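Local coordinates for imine reductase (Bacillus cereus, PDB 4D3F), which catalyses the NADPH-dependent reduction of imines to amines, at the interface of chains A and B. Coordinates in Å, arbitrary orientation; residue numbers count along the deposited sequence, not the author numbering. Chains: chain A/B, Imine reductase.

Contact 1: the interface of chains A and B. Residues chain A 272, 274-275; chain B 278, 285, 302.
A:Asp272 and B:Arg285 meet tip to tip across the dimer interface in a two-pronged, end-on salt bridge. NH1 of B:Arg285 donates to OD1 of A:Asp272 at 2.9 Å, and NH2 of B:Arg285 donates to OD2 of A:Asp272, also at 2.9 Å. Both bonds are nearly straight at the hydrogen and lie close to the guanidinium plane, so the arginine uses its N-H directions well. The carboxylate is the tilted partner. Its plane stands 52° from that of the guanidinium; OD2 is met on its syn side but out of plane, and OD1 from above the plane. Arginine suits this place because its long chain, bent at chi3 (-95°), can leave helix 274-288 and still offer two parallel donors. The short aspartate stands in the loop just ahead of helix 274-287; CG anti to the backbone N (chi1 -167°) points its carboxylate across to B:Arg285 and lets OD2 face the N-H of A:Ala274 in a weak bond. Within chain B, CG2 of B:Ile302 lies 3.5 Å above one guanidinium face, toward the rim, an apolar support that may limit tilting. The methyl CB of A:Ala274, small enough not to obstruct the bridge, comes to 3.8 Å from NH2 of B:Arg285. Compact B:Thr278 fits close to the helix start, its OG1 3.8 Å from O of A:Ala274, a contact beyond bonding distance. The site probably contributes a directional charge pair to the assembly, and the two-fold axis repeats it.

Contact 2: the interface of chains A and B. Residues chain A 190, 193-194, 198; chain B 225, 229, 232.
The ring of A:Phe194 points its edge into the face of B:Phe232. Atom CE1 of A:Phe194 stands 3.6 Å above the plane of the B:Phe232 ring, over its centre, and the planes are turned 72° apart, so the weakly positive ring hydrogens of one phenylalanine face the pi cloud of the other. On the same edge, CD1 of A:Phe194 meets CD2 of B:Leu229 at 3.6 Å, the branched leucine placing a methyl there. B:Met225 crosses A:Phe194 at about a right angle, bringing its SD to 3.8 Å from CB of A:Phe194. Methionine fits because its chain can curl: bent at chi2 and chi3, it sets CE of B:Met225 against both CB and the backbone carbonyl O of A:Gln190, the O at 3.7 Å. Its CG passes the branch methyl CG2 of A:Ile193, a beta-branched residue that offers apolar surface close to its helix.

A:Met198 both touches chain B and backs the A:Phe194 ring. Its CE lies 3.9 Å from CB of B:Phe232, its SD slides past CD2 of B:Leu229, and its CG lies over one ring face of A:Phe194, toward the rim, where it may steady the ring. CG anti to the backbone N (chi1 178°) carries that ring toward chain B. The contact is largely apolar; no N or O of one chain lies within bonding distance of the other. Helix 182-210 of A meets helix 215-242 of B, in the helical C-terminal region through which the subunits intertwine.

Contact 1: the interface of chains A and B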
loop_
_atom_site.group_PDB
_atom_site.type_symbol
_atom_site.label_atom_id
_atom_site.label_comp_id
_atom_site.label_asym_id
_atom_site.label_seq_id
_atom_site.Cartn_x
_atom_site.Cartn_y
_atom_site.Cartn_z
ATOM N N ASP A 272 13.028 -5.488 11.831
ATOM C CA ASP A 272 13.554 -4.105 11.575
ATOM C C ASP A 272 12.456 -3.014 11.690
ATOM O O ASP A 272 11.365 -3.136 11.090
ATOM C CB ASP A 272 14.109 -4.031 10.168
ATOM C CG ASP A 272 14.937 -2.800 9.922
ATOM O OD1 ASP A 272 16.056 -2.707 10.414
ATOM O OD2 ASP A 272 14.499 -1.942 9.139
ATOM N N ALA A 274 12.703 0.306 10.872
ATOM C CA ALA A 274 12.779 1.507 10.005
ATOM C C ALA A 274 11.470 1.916 9.298
ATOM O O ALA A 274 11.108 3.070 9.339
ATOM C CB ALA A 274 13.928 1.404 8.947
ATOM N N LEU A 275 10.792 0.997 8.634
ATOM C CA LEU A 275 9.646 1.353 7.848
ATOM C C LEU A 275 8.447 1.841 8.752
ATOM O O LEU A 275 7.933 2.947 8.574
ATOM C CB LEU A 275 9.304 0.207 6.953
ATOM C CG LEU A 275 8.156 0.488 5.966
ATOM C CD1 LEU A 275 8.505 1.594 5.016
ATOM C CD2 LEU A 275 7.827 -0.768 5.208
ATOM N N THR B 278 13.156 6.120 3.156
ATOM C CA THR B 278 13.291 4.890 3.945
ATOM C C THR B 278 13.143 3.627 3.106
ATOM O O THR B 278 13.892 2.674 3.297
ATOM C CB THR B 278 12.584 4.845 5.343
ATOM O OG1 THR B 278 11.899 3.612 5.652
ATOM C CG2 THR B 278 12.241 5.944 5.845
ATOM N N ARG B 285 20.300 -1.428 1.599
ATOM C CA ARG B 285 20.763 -2.481 2.502
ATOM C C ARG B 285 20.752 -3.861 1.851
ATOM O O ARG B 285 21.676 -4.682 2.068
ATOM C CB ARG B 285 19.990 -2.454 3.840
ATOM C CG ARG B 285 20.314 -1.269 4.730
ATOM C CD ARG B 285 19.826 -1.669 6.152
ATOM N NE ARG B 285 18.519 -1.153 6.315
ATOM C CZ ARG B 285 17.651 -1.490 7.299
ATOM N NH1 ARG B 285 17.944 -2.416 8.195
ATOM N NH2 ARG B 285 16.476 -0.859 7.346
ATOM N N ILE B 302 16.309 -8.383 5.042
ATOM C CA ILE B 302 16.684 -7.174 5.739
ATOM C C ILE B 302 15.710 -6.940 6.880
ATOM O O ILE B 302 16.106 -6.606 7.969
ATOM C CB ILE B 302 16.658 -5.930 4.794
ATOM C CG1 ILE B 302 17.700 -6.129 3.655
ATOM C CG2 ILE B 302 16.870 -4.650 5.573
ATOM C CD1 ILE B 302 19.092 -6.424 4.162
#

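Contact 2: the interface of chains A and B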
loop_
_atom_site.group_PDB
_atom_site.type_symbol
_atom_site.label_atom_id
_atom_site.label_comp_id
_atom_site.label_asym_id
_atom_site.label_seq_id
_atom_site.Cartn_x
_atom_site.Cartn_y
_atom_site.Cartn_z
ATOM N N GLN A 190 2.497 6.094 -9.318
ATOM C CA GLN A 190 2.096 4.715 -9.173
ATOM C C GLN A 190 3.198 3.849 -8.599
ATOM O O GLN A 190 2.920 2.911 -7.819
ATOM C CB GLN A 190 1.589 4.123 -10.482
ATOM C CG GLN A 190 0.175 4.511 -10.814
ATOM C CD GLN A 190 -0.366 3.761 -12.011
ATOM O OE1 GLN A 190 -1.513 3.211 -11.984
ATOM N NE2 GLN A 190 0.470 3.661 -13.028
ATOM N N ILE A 193 3.555 4.168 -4.785
ATOM C CA ILE A 193 2.599 3.267 -4.066
ATOM C C ILE A 193 3.075 1.837 -4.169
ATOM O O ILE A 193 3.102 1.099 -3.170
ATOM C CB ILE A 193 1.180 3.414 -4.634
ATOM C CG1 ILE A 193 0.598 4.822 -4.328
ATOM C CG2 ILE A 193 0.259 2.308 -4.042
ATOM C CD1 ILE A 193 -0.725 5.144 -4.993
ATOM N N PHE A 194 3.435 1.387 -5.395
ATOM C CA PHE A 194 3.821 -0.023 -5.538
ATOM C C PHE A 194 4.932 -0.411 -4.591
ATOM O O PHE A 194 4.849 -1.393 -3.859
ATOM C CB PHE A 194 4.228 -0.356 -6.994
ATOM C CG PHE A 194 4.672 -1.794 -7.174
ATOM C CD1 PHE A 194 3.759 -2.771 -7.438
ATOM C CD2 PHE A 194 6.003 -2.130 -7.030
ATOM C CE1 PHE A 194 4.169 -4.110 -7.594
ATOM C CE2 PHE A 194 6.399 -3.445 -7.118
ATOM C CZ PHE A 194 5.465 -4.437 -7.412
ATOM N N MET A 198 4.310 -2.731 -1.337
ATOM C CA MET A 198 4.918 -4.071 -1.350
ATOM C C MET A 198 5.925 -4.311 -0.310
ATOM O O MET A 198 6.003 -5.366 0.298
ATOM C CB MET A 198 5.497 -4.407 -2.743
ATOM C CG MET A 198 4.422 -4.535 -3.751
ATOM S SD MET A 198 3.175 -5.897 -3.428
ATOM C CE MET A 198 4.185 -7.345 -3.391
ATOM N N MET B 225 -3.584 0.569 -9.286
ATOM C CA MET B 225 -2.366 0.045 -8.723
ATOM C C MET B 225 -2.624 -0.809 -7.492
ATOM O O MET B 225 -2.027 -1.886 -7.328
ATOM C CB MET B 225 -1.373 1.164 -8.376
ATOM C CG MET B 225 -0.039 0.683 -7.743
ATOM S SD MET B 225 0.832 -0.618 -8.708
ATOM C CE MET B 225 1.574 0.299 -10.078
ATOM N N LEU B 229 -2.042 -5.240 -6.558
ATOM C CA LEU B 229 -1.097 -5.782 -5.657
ATOM C C LEU B 229 -1.345 -7.241 -5.223
ATOM O O LEU B 229 -0.392 -7.970 -5.037
ATOM C CB LEU B 229 -0.890 -4.904 -4.453
ATOM C CG LEU B 229 -0.453 -3.462 -4.729
ATOM C CD1 LEU B 229 -0.307 -2.673 -3.435
ATOM C CD2 LEU B 229 0.806 -3.400 -5.567
ATOM N N PHE B 232 0.603 -9.765 -7.310
ATOM C CA PHE B 232 1.988 -9.905 -6.947
ATOM C C PHE B 232 2.160 -10.710 -5.715
ATOM O O PHE B 232 3.025 -11.614 -5.634
ATOM C CB PHE B 232 2.642 -8.506 -6.742
ATOM C CG PHE B 232 2.738 -7.712 -8.029
ATOM C CD1 PHE B 232 1.682 -6.985 -8.526
ATOM C CD2 PHE B 232 3.896 -7.783 -8.810
ATOM C CE1 PHE B 232 1.797 -6.246 -9.720
ATOM C CE2 PHE B 232 3.992 -7.094 -9.998
ATOM C CZ PHE B 232 2.948 -6.337 -10.454
#

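Contact 1 and contact 2 belong to one two-fold symmetric interface, their C-alpha centres about 18 Å apart. They share no residue and draw on different elements: contact 1 joins the loop just ahead of helix 274-287 of chain A, and the helix start, to helix 274-288 of chain B, with helix 300-304 in support, whereas contact 2 pairs the long helices 182-210 and 215-242. The directional ion pair of the first may fix the register, and the apolar burial of the second may add adhesion. Since each has its twin with the chains exchanged, four such patches would join the C-terminal helices, consistent with an intertwined dimer.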